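Lactate racemase (Thermoanaerobacterium thermosaccharolyticum, PDB 2YJG) interconverts the D- and L-isomers of lactate, working as a homodimer with a nickel pincer cofactor derived from nicotinic acid mononucleotide. Local coordinates at residues I42-R45 / A46-P50; K92-K95 / S96-V99; E115-K119 / F120-L124; I190-V193 / Q194-L197; I293-S296 / V297-M300. All blocks are in the same frame, centred on the assembly; numbering follows the deposited sequence.

Contact 1 of 5, residues I42-R45 / A46-P50; sequences IVKR and ALENP
Lys44 and Glu48 both set CG beside the backbone N (chi1 -73° and -70°); the lysine chain then folds at chi2, chi3 and chi4, whereas the glutamate runs on extended from CG. Their side chains cross at a slant, and NZ of Lys44 meets OE2 of Glu48 at 2.7 Å in a salt bridge whose hydrogen bond is weak in geometry. Beneath it the main chain winds on regularly: Leu47 N donates to Val43 O at 3.0 Å, nearly straight, and Glu48 N to Lys44 O at 2.7 Å. On the inward side Val43 and Leu47 lie alongside each other and point the same way, with CG1 of Val43 4.1 Å from CD1 of Leu47. This apolar ridge and the methyl of Ala46 settle on Leu237 and Phe235 of strand 233-241 and Ala250 of strand 247-253, while Leu85 and Leu86 of helix 79-91 border it. At the last turn the amide of Asn49 reaches back, and its ND2 gives a hydrogen bond of 2.8 Å to the carbonyl O of Arg45, which lies close to the amide plane. A side chain thus serves a main-chain acceptor at the exposed C-terminal end. The ion pair outside and the apolar pair inside, both i to i+4, mark an amphipathic helix laid against a sheet.

Contact 2 of 5, residues K92-K95 / S96-V99; sequences KKNK and SANV
The tight part lies between Asn94 and Ala97, where Ala97 N donates to Asn94 O at 3.1 Å and the amide of Asn94 rests on the alanine methyl, ND2 to CB 3.6 Å. CG of Asn94 is anti to its own N (chi1 -168°), which swings the amide back over Ala97. Its ND2 is held by the carbonyl oxygens of Ala60 and Lys63, and the methyl of Ala97 packs inward on Ile66 and Ile90. The backbone forms a type I beta turn, Asn94 to Ala97, in the connection from helix 79-91 to strand 99-104 of the N-terminal domain. The turn bond is not aimed at a lone pair: the donor stands 59° out of the carbonyl plane. On the loose side, water takes over. One molecule donates to OD1 of Asn94 at 3.1 Å and accepts from Ser96 N at 2.8 Å, joining side chain to turn. A second donates to both Lys95 O, at 2.8 Å, and Ala97 O, at 2.7 Å, bridging two carbonyls. Lys95 itself lies exposed at the turn's corner, its chain bent at chi2. Ser96 instead faces the dimer partner, where its OG is hydrogen-bonded to ND2 of Asn65 of the second subunit.

Contact 3 of 5, residues E115-K119 / F120-L124; sequences EMKAK and FGEDL. With SO4 (sulfate ion), chain D.
Gly121, its N bonded to Lys117 O, makes the tight corner between helix 113-120 and helix 122-127, ending the first with positive phi (90°) and N-capping the second. At these backbone angles any side chain would collide with the carbonyl oxygen of Phe120, so glycine is called for. One residue earlier, Phe120 N donates to Met116 O at 2.9 Å. Apolar contacts cover the ring: CG of Lys119, swung anti to the lysine's backbone N (chi1 -166°), sits over the centre of the Phe120 face, 3.8 Å from the centroid, a CH-pi contact. CB of Met116 approaches CD2 of the ring at 4.3 Å, and Phe130 meets Phe120 with planes about 45° apart. NZ of Lys119 bonds to the carbonyl oxygens of Val77 and Arg75; as Arg75 binds the nickel cofactor by similarity, this lysine probably helps hold the cofactor-binding loop. Among charged groups, Lys117 and Glu122 run side by side in a salt bridge, NZ to OE1 modelled at 2.5 Å, so short that its exact length is doubtful. OE2 of Glu122 accepts from Leu113 N of the second subunit. A sulfate, probably from the crystallisation liquor and also held by Arg80, offers O3 to Lys117 NZ at 3.0 Å and Glu122 N at 2.7 Å.

Contact 4 of 5, residues I190-V193 / Q194-L197; sequences IASV and QCIL
Ser192, in extended geometry (phi -71°, psi 152°), leads straight into the first turn of helix 193-198, where its O accepts from Ile196 N at 3.0 Å and Val193 O accepts from Leu197 N at 2.9 Å. The serine hydroxyl stands between its backbone N and carbonyl carbon (chi1 68°), the crowded position, from which OG accepts from Cys195 N at 3.2 Å. SG of Cys195 comes to 3.1 Å from that same OG, which is also hydrogen-bonded to OE1 of Glu154. Losing this hydroxyl to an alanine here would probably leave the amide of Cys195 without its cap and Glu154 without its mate. Apolar contacts complete the turn. The methyl of Ala191 meets CG1 of Ile196 at 3.9 Å and lies near CB of Cys195, while Val193 and Leu197 run alongside, CG1 to CD1 3.9 Å. Val193 also packs on Phe107, and the carbonyl of Ala191 accepts from NE2 of His133. Ile196 lies about 4 Å, side chain to side chain, from His200, which by similarity coordinates the cofactor's nickel. A serine N-cap, its OG bonded to the amide three residues on, thus starts the short helix that leads toward this nickel ligand.

Contact 5 of 5, residues I293-S296 / V297-M300; sequences IYQS and VKGM
Gln295 and Lys298 run side by side, and NZ of Lys298 donates to OE1 of Gln295 at 2.8 Å, in the amide plane and on a lone pair. The lysine is extended beyond CG, while Gln295 bends at chi2 (-55°) to bring its carbonyl round. Both residues are inferred by similarity to bind substrate, and the lysine side chain lies about 5 Å from that of the probable proton donor/acceptor His174. With a methionine in place of Lys298, OE1 of Gln295 would probably lose its donor and the amide would be set freer to turn. Ile293 O takes two donors: OG of Ser296 at 2.6 Å, on a lone pair, and Val297 N at 3.3 Å, bent at hydrogen (138°). Gln295 O accepts from Lys298 N at 3.0 Å, three residues on instead of four, and Gly299 N turns aside to OD1 of Asn284; here the helix is kinked. Regular winding resumes as Met300 N bonds to Ser296 O at 3.1 Å, with CE of Met300 against OG of Ser296. Around this turn, Val297 and Met300 meet helix 357-369, Phe328 of helix 326-333 stands edge-to-face with Tyr294, and Ile293, Ser296 and Met300 rest on Met374 of strand 371-375.

In the fold
Contacts 1 to 4 belong to the N-terminal domain and contact 5, the most buried and the nearest to the chain's centre, to the C-terminal domain. Contacts 1 and 2 border helix 79-91 from different elements and nearly meet through two like-charged lysines, Lys44 and Lys92, whose NZ atoms are 4.2 Å apart. Contacts 2 and 3 both reach the second subunit, the one through a watered turn, the other through a charged helix corner. Ion pairs and water mark the surface and dimer-facing contacts 1 to 3, though contact 3 also comes near the inferred cofactor site; contacts 4 and 5 use their polar groups for capping and inferred substrate binding.

Contact 1 of 5, residues I42-R45 / A46-P50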
loop_
_atom_site.group_PDB
_atom_site.type_symbol
_atom_site.label_atom_id
_atom_site.label_comp_id
_atom_site.label_asym_id
_atom_site.label_seq_id
_atom_site.Cartn_x
_atom_site.Cartn_y
_atom_site.Cartn_z
ATOM N N ILE A 42 7.351 -25.904 5.552
ATOM C CA ILE A 42 7.754 -26.495 4.259
ATOM C C ILE A 42 8.730 -25.549 3.596
ATOM O O ILE A 42 9.756 -25.966 3.079
ATOM C CB ILE A 42 6.529 -26.739 3.366
ATOM C CG1 ILE A 42 5.731 -27.915 3.899
ATOM C CG2 ILE A 42 6.960 -26.991 1.959
ATOM C CD1 ILE A 42 4.481 -28.109 3.183
ATOM N N VAL A 43 8.399 -24.254 3.621
ATOM C CA VAL A 43 9.252 -23.221 3.068
ATOM C C VAL A 43 10.628 -23.172 3.756
ATOM O O VAL A 43 11.639 -23.240 3.089
ATOM C CB VAL A 43 8.573 -21.820 3.057
ATOM C CG1 VAL A 43 9.531 -20.779 2.503
ATOM C CG2 VAL A 43 7.293 -21.883 2.243
ATOM N N LYS A 44 10.672 -23.123 5.088
ATOM C CA LYS A 44 11.956 -23.104 5.797
ATOM C C LYS A 44 12.820 -24.332 5.487
ATOM O O LYS A 44 14.032 -24.220 5.304
ATOM C CB LYS A 44 11.747 -23.017 7.305
ATOM C CG LYS A 44 11.287 -21.687 7.859
ATOM C CD LYS A 44 12.494 -20.792 8.167
ATOM C CE LYS A 44 13.488 -21.386 9.202
ATOM N NZ LYS A 44 15.027 -21.279 8.889
ATOM N N ARG A 45 12.205 -25.504 5.423
ATOM C CA ARG A 45 12.936 -26.716 5.050
ATOM C C ARG A 45 13.660 -26.523 3.726
ATOM O O ARG A 45 14.839 -26.854 3.606
ATOM C CB ARG A 45 11.988 -27.944 4.973
ATOM C CG ARG A 45 12.652 -29.288 4.635
ATOM C CD ARG A 45 11.643 -30.445 4.459
ATOM N NE ARG A 45 10.738 -30.219 3.331
ATOM C CZ ARG A 45 9.800 -31.063 2.889
ATOM N NH1 ARG A 45 9.627 -32.260 3.450
ATOM N NH2 ARG A 45 9.037 -30.701 1.851
ATOM N N ALA A 46 12.950 -25.997 2.729
ATOM C CA ALA A 46 13.567 -25.699 1.430
ATOM C C ALA A 46 14.737 -24.772 1.584
ATOM O O ALA A 46 15.800 -25.006 1.038
ATOM C CB ALA A 46 12.547 -25.046 0.472
ATOM N N LEU A 47 14.504 -23.643 2.252
ATOM C CA LEU A 47 15.545 -22.648 2.441
ATOM C C LEU A 47 16.743 -23.245 3.216
ATOM O O LEU A 47 17.902 -22.940 2.907
ATOM C CB LEU A 47 15.003 -21.416 3.164
ATOM C CG LEU A 47 13.979 -20.578 2.352
ATOM C CD1 LEU A 47 13.354 -19.506 3.297
ATOM C CD2 LEU A 47 14.580 -19.973 1.076
ATOM N N GLU A 48 16.453 -24.102 4.191
ATOM C CA GLU A 48 17.530 -24.689 4.992
ATOM C C GLU A 48 18.310 -25.814 4.234
ATOM O O GLU A 48 19.376 -26.252 4.675
ATOM C CB GLU A 48 16.959 -25.205 6.299
ATOM C CG GLU A 48 16.469 -24.138 7.367
ATOM C CD GLU A 48 15.556 -24.740 8.445
ATOM O OE1 GLU A 48 15.540 -25.979 8.657
ATOM O OE2 GLU A 48 14.835 -23.987 9.111
ATOM N N ASN A 49 17.812 -26.233 3.056
ATOM C CA ASN A 49 18.333 -27.378 2.309
ATOM C C ASN A 49 18.366 -26.994 0.826
ATOM O O ASN A 49 17.629 -27.607 -0.024
ATOM C CB ASN A 49 17.443 -28.595 2.564
ATOM C CG ASN A 49 17.506 -29.064 4.036
ATOM O OD1 ASN A 49 18.448 -29.760 4.420
ATOM N ND2 ASN A 49 16.497 -28.696 4.846
ATOM N N PRO A 50 19.183 -25.963 0.492
ATOM C CA PRO A 50 19.227 -25.473 -0.856
ATOM C C PRO A 50 19.787 -26.524 -1.827
ATOM O O PRO A 50 20.665 -27.321 -1.471
ATOM C CB PRO A 50 20.153 -24.259 -0.786
ATOM C CG PRO A 50 20.950 -24.443 0.575
ATOM C CD PRO A 50 20.034 -25.187 1.423
#

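Contact 2 of 5, residues K92-K95 / S96-V99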
loop_
_atom_site.group_PDB
_atom_site.type_symbol
_atom_site.label_atom_id
_atom_site.label_comp_id
_atom_site.label_asym_id
_atom_site.label_seq_id
_atom_site.Cartn_x
_atom_site.Cartn_y
_atom_site.Cartn_z
ATOM N N LYS A 92 19.630 -12.758 8.029
ATOM C CA LYS A 92 20.246 -13.545 9.091
ATOM C C LYS A 92 21.727 -13.189 9.280
ATOM O O LYS A 92 22.223 -13.103 10.423
ATOM C CB LYS A 92 20.046 -15.031 8.833
ATOM C CG LYS A 92 18.721 -15.561 9.308
ATOM C CD LYS A 92 18.692 -17.072 9.125
ATOM C CE LYS A 92 17.263 -17.656 9.225
ATOM N NZ LYS A 92 16.830 -17.945 10.627
ATOM N N LYS A 93 22.441 -12.968 8.193
ATOM C CA LYS A 93 23.835 -12.597 8.318
ATOM C C LYS A 93 24.099 -11.214 7.704
ATOM O O LYS A 93 25.231 -10.863 7.450
ATOM C CB LYS A 93 24.738 -13.719 7.767
ATOM C CG LYS A 93 24.648 -15.021 8.529
ATOM C CD LYS A 93 25.580 -16.120 7.894
ATOM C CE LYS A 93 25.857 -17.311 8.840
ATOM N NZ LYS A 93 26.634 -18.371 8.111
ATOM N N ASN A 94 23.032 -10.401 7.555
ATOM C CA ASN A 94 23.076 -9.091 6.911
ATOM C C ASN A 94 21.853 -8.240 7.360
ATOM O O ASN A 94 20.892 -7.983 6.580
ATOM C CB ASN A 94 23.136 -9.289 5.391
ATOM C CG ASN A 94 23.469 -8.049 4.647
ATOM O OD1 ASN A 94 23.564 -6.971 5.229
ATOM N ND2 ASN A 94 23.644 -8.175 3.335
ATOM N N LYS A 95 21.871 -7.792 8.624
ATOM C CA LYS A 95 20.659 -7.267 9.199
ATOM C C LYS A 95 20.224 -5.999 8.479
ATOM O O LYS A 95 19.034 -5.746 8.402
ATOM C CB LYS A 95 20.761 -6.976 10.705
ATOM C CG LYS A 95 20.871 -8.240 11.572
ATOM C CD LYS A 95 19.611 -9.060 11.628
ATOM C CE LYS A 95 19.901 -10.445 12.229
ATOM N NZ LYS A 95 18.630 -10.983 12.739
ATOM N N SER A 96 21.189 -5.249 7.942
ATOM C CA SER A 96 20.943 -3.950 7.311
ATOM C C SER A 96 20.914 -4.012 5.787
ATOM O O SER A 96 21.017 -2.993 5.124
ATOM C CB SER A 96 22.052 -2.958 7.759
ATOM O OG SER A 96 22.048 -2.869 9.176
ATOM N N ALA A 97 20.749 -5.209 5.225
ATOM C CA ALA A 97 20.621 -5.358 3.781
ATOM C C ALA A 97 19.544 -4.485 3.195
ATOM O O ALA A 97 18.444 -4.357 3.737
ATOM C CB ALA A 97 20.341 -6.830 3.388
ATOM N N ASN A 98 19.897 -3.855 2.091
ATOM C CA ASN A 98 18.910 -3.252 1.254
ATOM C C ASN A 98 18.303 -4.331 0.398
ATOM O O ASN A 98 19.021 -5.034 -0.353
ATOM C CB ASN A 98 19.509 -2.199 0.370
ATOM C CG ASN A 98 20.082 -1.088 1.139
ATOM O OD1 ASN A 98 21.294 -0.845 1.072
ATOM N ND2 ASN A 98 19.248 -0.443 1.952
ATOM N N VAL A 99 16.989 -4.417 0.451
ATOM C CA VAL A 99 16.273 -5.450 -0.294
ATOM C C VAL A 99 15.111 -4.815 -1.028
ATOM O O VAL A 99 14.205 -4.294 -0.394
ATOM C CB VAL A 99 15.749 -6.565 0.579
ATOM C CG1 VAL A 99 15.105 -7.727 -0.309
ATOM C CG2 VAL A 99 16.806 -7.137 1.377
HETATM O O HOH W 1 23.932 -5.540 7.901
HETATM O O HOH W 2 17.511 -5.049 6.123
#

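Contact 3 of 5, residues E115-K119 / F120-L124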
loop_
_atom_site.group_PDB
_atom_site.type_symbol
_atom_site.label_atom_id
_atom_site.label_comp_id
_atom_site.label_asym_id
_atom_site.label_seq_id
_atom_site.Cartn_x
_atom_site.Cartn_y
_atom_site.Cartn_z
ATOM N N GLU A 115 -4.265 -4.030 -5.276
ATOM C CA GLU A 115 -3.852 -5.364 -5.660
ATOM C C GLU A 115 -2.616 -5.785 -4.879
ATOM O O GLU A 115 -2.504 -6.910 -4.434
ATOM C CB GLU A 115 -3.585 -5.404 -7.177
ATOM C CG GLU A 115 -4.867 -5.480 -8.001
ATOM C CD GLU A 115 -4.681 -5.183 -9.491
ATOM O OE1 GLU A 115 -3.582 -4.723 -9.940
ATOM O OE2 GLU A 115 -5.669 -5.431 -10.223
ATOM N N MET A 116 -1.683 -4.853 -4.703
ATOM C CA MET A 116 -0.501 -5.144 -3.911
ATOM C C MET A 116 -0.921 -5.438 -2.472
ATOM O O MET A 116 -0.467 -6.390 -1.866
ATOM C CB MET A 116 0.513 -4.003 -3.998
ATOM C CG MET A 116 1.283 -4.060 -5.301
ATOM S SD MET A 116 2.348 -2.656 -5.641
ATOM C CE MET A 116 3.222 -2.949 -4.243
ATOM N N LYS A 117 -1.845 -4.653 -1.945
ATOM C CA LYS A 117 -2.320 -4.878 -0.584
ATOM C C LYS A 117 -2.979 -6.244 -0.515
ATOM O O LYS A 117 -2.730 -6.974 0.413
ATOM C CB LYS A 117 -3.347 -3.807 -0.174
ATOM C CG LYS A 117 -3.896 -3.987 1.223
ATOM C CD LYS A 117 -5.193 -3.183 1.427
ATOM C CE LYS A 117 -6.051 -3.845 2.507
ATOM N NZ LYS A 117 -5.414 -3.657 3.831
ATOM N N ALA A 118 -3.809 -6.599 -1.503
ATOM C CA ALA A 118 -4.491 -7.910 -1.469
ATOM C C ALA A 118 -3.520 -9.081 -1.475
ATOM O O ALA A 118 -3.664 -10.031 -0.684
ATOM C CB ALA A 118 -5.530 -8.039 -2.606
ATOM N N LYS A 119 -2.485 -8.971 -2.305
ATOM C CA LYS A 119 -1.471 -10.029 -2.460
ATOM C C LYS A 119 -0.499 -10.165 -1.305
ATOM O O LYS A 119 -0.271 -11.273 -0.823
ATOM C CB LYS A 119 -0.650 -9.792 -3.729
ATOM C CG LYS A 119 0.162 -10.978 -4.148
ATOM C CD LYS A 119 -0.795 -11.869 -4.961
ATOM C CE LYS A 119 -0.091 -13.035 -5.488
ATOM N NZ LYS A 119 -0.774 -14.275 -5.067
ATOM N N PHE A 120 0.089 -9.039 -0.888
ATOM C CA PHE A 120 1.187 -9.011 0.059
ATOM C C PHE A 120 0.824 -8.560 1.475
ATOM O O PHE A 120 1.521 -8.893 2.404
ATOM C CB PHE A 120 2.306 -8.104 -0.507
ATOM C CG PHE A 120 2.755 -8.504 -1.860
ATOM C CD1 PHE A 120 3.517 -9.655 -2.042
ATOM C CD2 PHE A 120 2.431 -7.756 -2.980
ATOM C CE1 PHE A 120 3.934 -10.032 -3.302
ATOM C CE2 PHE A 120 2.823 -8.166 -4.250
ATOM C CZ PHE A 120 3.599 -9.303 -4.397
ATOM N N GLY A 121 -0.308 -7.872 1.647
ATOM C CA GLY A 121 -0.680 -7.357 2.954
ATOM C C GLY A 121 -0.111 -5.951 3.125
ATOM O O GLY A 121 0.941 -5.609 2.585
ATOM N N GLU A 122 -0.829 -5.145 3.897
ATOM C CA GLU A 122 -0.554 -3.747 4.081
ATOM C C GLU A 122 0.831 -3.459 4.695
ATOM O O GLU A 122 1.561 -2.604 4.209
ATOM C CB GLU A 122 -1.674 -3.250 4.980
ATOM C CG GLU A 122 -1.679 -1.868 5.368
ATOM C CD GLU A 122 -3.107 -1.395 5.633
ATOM O OE1 GLU A 122 -4.038 -1.939 5.011
ATOM O OE2 GLU A 122 -3.268 -0.460 6.421
ATOM N N ASP A 123 1.190 -4.198 5.727
ATOM C CA ASP A 123 2.435 -3.931 6.436
ATOM C C ASP A 123 3.612 -4.223 5.522
ATOM O O ASP A 123 4.543 -3.421 5.416
ATOM C CB ASP A 123 2.539 -4.789 7.713
ATOM C CG ASP A 123 1.542 -4.396 8.804
ATOM O OD1 ASP A 123 0.873 -3.353 8.740
ATOM O OD2 ASP A 123 1.480 -5.153 9.781
ATOM N N LEU A 124 3.576 -5.364 4.813
ATOM C CA LEU A 124 4.681 -5.713 3.945
ATOM C C LEU A 124 4.862 -4.682 2.792
ATOM O O LEU A 124 5.996 -4.258 2.486
ATOM C CB LEU A 124 4.450 -7.150 3.433
ATOM C CG LEU A 124 5.540 -8.057 2.923
ATOM C CD1 LEU A 124 6.718 -8.067 3.888
ATOM C CD2 LEU A 124 4.910 -9.497 2.728
HETATM S S SO4 D . -3.967 -6.905 5.191
HETATM O O1 SO4 D . -2.981 -7.660 5.925
HETATM O O2 SO4 D . -5.145 -6.553 5.944
HETATM O O3 SO4 D . -3.422 -5.682 4.636
HETATM O O4 SO4 D . -4.392 -7.646 4.028
#

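Contact 4 of 5, residues I190-V193 / Q194-L197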
loop_
_atom_site.group_PDB
_atom_site.type_symbol
_atom_site.label_atom_id
_atom_site.label_comp_id
_atom_site.label_asym_id
_atom_site.label_seq_id
_atom_site.Cartn_x
_atom_site.Cartn_y
_atom_site.Cartn_z
ATOM N N ILE A 190 10.501 -10.023 -16.079
ATOM C CA ILE A 190 11.085 -8.656 -15.950
ATOM C C ILE A 190 11.757 -8.215 -17.257
ATOM O O ILE A 190 12.681 -7.466 -17.229
ATOM C CB ILE A 190 12.045 -8.527 -14.747
ATOM C CG1 ILE A 190 13.308 -9.459 -14.861
ATOM C CG2 ILE A 190 11.267 -8.715 -13.449
ATOM C CD1 ILE A 190 14.444 -9.036 -13.893
ATOM N N ALA A 191 11.267 -8.714 -18.385
ATOM C CA ALA A 191 11.827 -8.434 -19.722
ATOM C C ALA A 191 11.048 -7.366 -20.424
ATOM O O ALA A 191 9.926 -7.004 -20.020
ATOM C CB ALA A 191 11.778 -9.689 -20.608
ATOM N N SER A 192 11.641 -6.859 -21.496
ATOM C CA SER A 192 10.969 -5.841 -22.347
ATOM C C SER A 192 9.831 -6.437 -23.129
ATOM O O SER A 192 9.867 -7.642 -23.455
ATOM C CB SER A 192 11.969 -5.231 -23.326
ATOM O OG SER A 192 12.387 -6.169 -24.288
ATOM N N VAL A 193 8.813 -5.623 -23.456
ATOM C CA VAL A 193 7.633 -6.170 -24.176
ATOM C C VAL A 193 8.115 -6.867 -25.479
ATOM O O VAL A 193 7.606 -7.903 -25.847
ATOM C CB VAL A 193 6.517 -5.142 -24.474
ATOM C CG1 VAL A 193 5.374 -5.786 -25.249
ATOM C CG2 VAL A 193 5.963 -4.523 -23.203
ATOM N N GLN A 194 9.104 -6.297 -26.152
ATOM C CA GLN A 194 9.591 -6.866 -27.420
ATOM C C GLN A 194 10.214 -8.219 -27.205
ATOM O O GLN A 194 9.978 -9.143 -27.970
ATOM C CB GLN A 194 10.594 -5.904 -28.078
ATOM C CG GLN A 194 11.074 -6.288 -29.489
ATOM C CD GLN A 194 11.902 -5.152 -30.240
ATOM O OE1 GLN A 194 11.800 -3.951 -29.928
ATOM N NE2 GLN A 194 12.696 -5.564 -31.243
ATOM N N CYS A 195 11.005 -8.371 -26.145
ATOM C CA CYS A 195 11.599 -9.647 -25.865
ATOM C C CYS A 195 10.527 -10.666 -25.524
ATOM O O CYS A 195 10.623 -11.815 -25.913
ATOM C CB CYS A 195 12.601 -9.553 -24.720
ATOM S SG CYS A 195 14.126 -8.614 -25.119
ATOM N N ILE A 196 9.496 -10.239 -24.806
ATOM C CA ILE A 196 8.428 -11.146 -24.417
ATOM C C ILE A 196 7.716 -11.655 -25.656
ATOM O O ILE A 196 7.509 -12.843 -25.833
ATOM C CB ILE A 196 7.451 -10.471 -23.430
ATOM C CG1 ILE A 196 8.197 -10.140 -22.110
ATOM C CG2 ILE A 196 6.303 -11.373 -23.163
ATOM C CD1 ILE A 196 7.397 -9.284 -21.053
ATOM N N LEU A 197 7.325 -10.750 -26.527
ATOM C CA LEU A 197 6.605 -11.153 -27.727
ATOM C C LEU A 197 7.484 -12.083 -28.560
ATOM O O LEU A 197 7.000 -13.111 -29.060
ATOM C CB LEU A 197 6.185 -9.888 -28.503
ATOM C CG LEU A 197 5.081 -9.083 -27.890
ATOM C CD1 LEU A 197 4.779 -7.734 -28.562
ATOM C CD2 LEU A 197 3.746 -9.859 -27.891
#

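Contact 5 of 5, residues I293-S296 / V297-M300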
loop_
_atom_site.group_PDB
_atom_site.type_symbol
_atom_site.label_atom_id
_atom_site.label_comp_id
_atom_site.label_asym_id
_atom_site.label_seq_id
_atom_site.Cartn_x
_atom_site.Cartn_y
_atom_site.Cartn_z
ATOM N N ILE A 293 -12.381 -18.064 -23.278
ATOM C CA ILE A 293 -11.977 -18.987 -24.343
ATOM C C ILE A 293 -10.466 -19.068 -24.515
ATOM O O ILE A 293 -9.930 -20.187 -24.602
ATOM C CB ILE A 293 -12.696 -18.756 -25.669
ATOM C CG1 ILE A 293 -14.204 -18.721 -25.443
ATOM C CG2 ILE A 293 -12.364 -19.886 -26.656
ATOM C CD1 ILE A 293 -14.993 -18.426 -26.737
ATOM N N TYR A 294 -9.815 -17.903 -24.457
ATOM C CA TYR A 294 -8.356 -17.793 -24.518
ATOM C C TYR A 294 -7.716 -18.809 -23.543
ATOM O O TYR A 294 -6.853 -19.594 -23.921
ATOM C CB TYR A 294 -7.985 -16.352 -24.185
ATOM C CG TYR A 294 -6.526 -16.007 -24.363
ATOM C CD1 TYR A 294 -5.612 -16.328 -23.389
ATOM C CD2 TYR A 294 -6.066 -15.337 -25.499
ATOM C CE1 TYR A 294 -4.252 -16.024 -23.532
ATOM C CE2 TYR A 294 -4.715 -14.986 -25.632
ATOM C CZ TYR A 294 -3.829 -15.330 -24.662
ATOM O OH TYR A 294 -2.509 -15.013 -24.815
ATOM N N GLN A 295 -8.133 -18.788 -22.289
ATOM C CA GLN A 295 -7.567 -19.687 -21.275
ATOM C C GLN A 295 -7.904 -21.138 -21.562
ATOM O O GLN A 295 -7.133 -22.028 -21.282
ATOM C CB GLN A 295 -8.062 -19.325 -19.861
ATOM C CG GLN A 295 -7.442 -18.082 -19.278
ATOM C CD GLN A 295 -5.980 -18.115 -19.249
ATOM O OE1 GLN A 295 -5.362 -19.121 -18.882
ATOM N NE2 GLN A 295 -5.364 -16.975 -19.626
ATOM N N SER A 296 -9.076 -21.368 -22.117
ATOM C CA SER A 296 -9.577 -22.753 -22.347
ATOM C C SER A 296 -8.817 -23.560 -23.401
ATOM O O SER A 296 -8.876 -24.803 -23.392
ATOM C CB SER A 296 -11.048 -22.719 -22.724
ATOM O OG SER A 296 -11.235 -22.388 -24.114
ATOM N N VAL A 297 -8.067 -22.874 -24.263
ATOM C CA VAL A 297 -7.114 -23.566 -25.137
ATOM C C VAL A 297 -6.148 -24.441 -24.319
ATOM O O VAL A 297 -5.715 -25.461 -24.819
ATOM C CB VAL A 297 -6.359 -22.571 -26.012
ATOM C CG1 VAL A 297 -5.373 -23.300 -27.060
ATOM C CG2 VAL A 297 -7.359 -21.648 -26.759
ATOM N N LYS A 298 -5.805 -24.070 -23.093
ATOM C CA LYS A 298 -4.921 -24.903 -22.229
ATOM C C LYS A 298 -5.459 -26.326 -21.962
ATOM O O LYS A 298 -4.778 -27.351 -22.285
ATOM C CB LYS A 298 -4.593 -24.195 -20.951
ATOM C CG LYS A 298 -3.842 -22.829 -21.181
ATOM C CD LYS A 298 -3.726 -22.048 -19.932
ATOM C CE LYS A 298 -2.896 -20.774 -20.113
ATOM N NZ LYS A 298 -2.691 -20.032 -18.790
ATOM N N GLY A 299 -6.694 -26.388 -21.486
ATOM C CA GLY A 299 -7.422 -27.675 -21.279
ATOM C C GLY A 299 -7.608 -28.425 -22.588
ATOM O O GLY A 299 -7.566 -29.651 -22.659
ATOM N N MET A 300 -7.849 -27.693 -23.678
ATOM C CA MET A 300 -7.991 -28.359 -24.952
ATOM C C MET A 300 -6.748 -29.125 -25.401
ATOM O O MET A 300 -6.871 -30.174 -26.094
ATOM C CB MET A 300 -8.334 -27.369 -26.075
ATOM C CG MET A 300 -9.640 -26.591 -25.898
ATOM S SD MET A 300 -9.921 -25.503 -27.299
ATOM C CE MET A 300 -11.300 -24.583 -26.663
#